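PDB 6HQZ: AvrRpt2 from Erwinia amylovora, which is a type III effector of the C70 cysteine protease family, with a papain-like fold, and probably cleaves proteins inside the host plant cell. Local coordinates for residues S107-I112 with D117-H122. Sequence-based numbering, arbitrary orientation.
Sequences SVLTGI and DAIIFH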
loop_
_atom_site.group_PDB
_atom_site.type_symbol
_atom_site.label_atom_id
_atom_site.label_comp_id
_atom_site.label_asym_id
_atom_site.label_seq_id
_atom_site.Cartn_x
_atom_site.Cartn_y
_atom_site.Cartn_z
ATOM N N SER A 107 -1.820 -20.055 -3.587
ATOM C CA SER A 107 -0.934 -19.260 -4.415
ATOM C C SER A 107 -0.523 -18.058 -3.654
ATOM O O SER A 107 -1.071 -17.773 -2.579
ATOM C CB SER A 107 -1.631 -18.853 -5.703
ATOM O OG SER A 107 -1.906 -19.988 -6.522
ATOM N N VAL A 108 0.453 -17.334 -4.173
ATOM C CA VAL A 108 0.951 -16.147 -3.501
ATOM C C VAL A 108 0.733 -14.914 -4.281
ATOM O O VAL A 108 1.273 -14.786 -5.382
ATOM C CB VAL A 108 2.478 -16.270 -3.194
ATOM C CG1 VAL A 108 2.932 -14.947 -2.520
ATOM C CG2 VAL A 108 2.750 -17.465 -2.280
ATOM N N LEU A 109 -0.084 -14.012 -3.709
ATOM C CA LEU A 109 -0.389 -12.706 -4.269
ATOM C C LEU A 109 0.823 -11.816 -4.104
ATOM O O LEU A 109 1.324 -11.671 -2.970
ATOM C CB LEU A 109 -1.541 -12.037 -3.548
ATOM C CG LEU A 109 -1.998 -10.707 -4.148
ATOM C CD1 LEU A 109 -2.503 -10.808 -5.607
ATOM C CD2 LEU A 109 -3.047 -10.186 -3.189
ATOM N N THR A 110 1.254 -11.223 -5.197
ATOM C CA THR A 110 2.464 -10.321 -5.173
ATOM C C THR A 110 2.263 -8.874 -5.660
ATOM O O THR A 110 3.108 -7.998 -5.370
ATOM C CB THR A 110 3.623 -10.901 -5.988
ATOM O OG1 THR A 110 3.288 -10.853 -7.408
ATOM C CG2 THR A 110 3.950 -12.312 -5.476
ATOM N N GLY A 111 1.277 -8.651 -6.528
ATOM C CA GLY A 111 1.011 -7.358 -7.027
ATOM C C GLY A 111 -0.309 -7.239 -7.729
ATOM O O GLY A 111 -1.050 -8.199 -7.827
ATOM N N ILE A 112 -0.589 -6.051 -8.234
ATOM C CA ILE A 112 -1.858 -5.739 -8.961
ATOM C C ILE A 112 -1.489 -5.082 -10.250
ATOM O O ILE A 112 -0.639 -4.149 -10.285
ATOM C CB ILE A 112 -2.761 -4.782 -8.150
ATOM C CG1 ILE A 112 -3.102 -5.405 -6.785
ATOM C CG2 ILE A 112 -4.044 -4.408 -8.913
ATOM C CD1 ILE A 112 -3.864 -6.740 -6.849
ATOM N N ASP A 117 -6.878 -4.850 -14.755
ATOM C CA ASP A 117 -7.759 -5.330 -13.678
ATOM C C ASP A 117 -7.504 -6.814 -13.328
ATOM O O ASP A 117 -8.399 -7.677 -13.396
ATOM C CB ASP A 117 -9.227 -5.043 -14.041
ATOM C CG ASP A 117 -10.146 -5.126 -12.863
ATOM O OD1 ASP A 117 -9.839 -4.592 -11.762
ATOM O OD2 ASP A 117 -11.217 -5.733 -13.029
ATOM N N ALA A 118 -6.255 -7.067 -12.944
ATOM C CA ALA A 118 -5.754 -8.418 -12.678
ATOM C C ALA A 118 -4.816 -8.439 -11.481
ATOM O O ALA A 118 -4.171 -7.448 -11.149
ATOM C CB ALA A 118 -5.033 -8.950 -13.914
ATOM N N ILE A 119 -4.725 -9.607 -10.845
ATOM C CA ILE A 119 -3.800 -9.832 -9.764
ATOM C C ILE A 119 -2.607 -10.557 -10.316
ATOM O O ILE A 119 -2.713 -11.256 -11.304
ATOM C CB ILE A 119 -4.394 -10.650 -8.627
ATOM C CG1 ILE A 119 -4.821 -12.056 -9.100
ATOM C CG2 ILE A 119 -5.614 -9.900 -8.109
ATOM C CD1 ILE A 119 -4.832 -13.023 -7.939
ATOM N N ILE A 120 -1.475 -10.370 -9.640
ATOM C CA ILE A 120 -0.243 -10.969 -10.032
ATOM C C ILE A 120 0.140 -11.940 -8.920
ATOM O O ILE A 120 0.183 -11.567 -7.771
ATOM C CB ILE A 120 0.897 -9.931 -10.184
ATOM C CG1 ILE A 120 0.425 -8.771 -11.095
ATOM C CG2 ILE A 120 2.098 -10.593 -10.735
ATOM C CD1 ILE A 120 1.373 -7.608 -11.168
ATOM N N PHE A 121 0.478 -13.180 -9.291
ATOM C CA PHE A 121 0.684 -14.195 -8.274
ATOM C C PHE A 121 1.634 -15.262 -8.741
ATOM O O PHE A 121 1.759 -15.548 -9.953
ATOM C CB PHE A 121 -0.656 -14.826 -7.849
ATOM C CG PHE A 121 -1.332 -15.627 -8.909
ATOM C CD1 PHE A 121 -2.062 -15.006 -9.944
ATOM C CD2 PHE A 121 -1.258 -17.022 -8.892
ATOM C CE1 PHE A 121 -2.709 -15.782 -10.916
ATOM C CE2 PHE A 121 -1.923 -17.805 -9.862
ATOM C CZ PHE A 121 -2.611 -17.207 -10.895
ATOM N N HIS A 122 2.327 -15.830 -7.758
ATOM C CA HIS A 122 3.187 -16.980 -7.923
ATOM C C HIS A 122 2.302 -18.215 -7.669
ATOM O O HIS A 122 1.751 -18.354 -6.596
ATOM C CB HIS A 122 4.292 -17.047 -6.868
ATOM C CG HIS A 122 5.419 -16.087 -7.104
ATOM N ND1 HIS A 122 5.613 -15.459 -8.319
ATOM C CD2 HIS A 122 6.422 -15.683 -6.299
ATOM C CE1 HIS A 122 6.673 -14.671 -8.229
ATOM N NE2 HIS A 122 7.213 -14.828 -7.031
#
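T110 meets I120 and H122 through a chi1 of 70°, which tucks OG1 between its own backbone N and carbonyl carbon and leaves CG2 anti to the carbonyl carbon. The methyl thereby lies almost centrally over one face of the H122 imidazole, a CH-pi contact of 4.3 Å from CG2 to the ring centroid, while OG1 lies beside I120, 3.5 Å from its CG2 and nearer its O, to which any bond is weak. T110 belongs to a classic beta bulge in an antiparallel hairpin: it and G111 both face I120, whose O takes a nearly straight bond from T110 N (2.8 Å) and a weak one from G111 N, and I120 N in turn reaches G111 O at 2.9 Å, from well above the carbonyl plane. Regular pairing flanks the bulge, V108 with H122 on one side through two backbone hydrogen bonds and I112 with I119, a non-hydrogen-bonded pair, on the other. Without a side chain, G111 lets I120 lie along the backbone, its CD1 3.8 Å from G111 C.

Apolar groups fill the face bearing L109, I112, I119 and F121. L109 and I119 cross at about a right angle, with L109 CD1 3.6 Å from I119 CB, and I112 CD1 approaches I119 CG2. Beside them S107 CB packs obliquely against the F121 ring, 3.7 Å from CD2.

H122 is fixed by V8 O at NE2, the D129 backbone N at ND1 and an edge-to-face contact with the Y10 ring. In the central sheet of this papain-like domain, the hairpin lies between strands 93-98 and 130-133, with L83 and L87 of helix 80-90 packing on its apolar face.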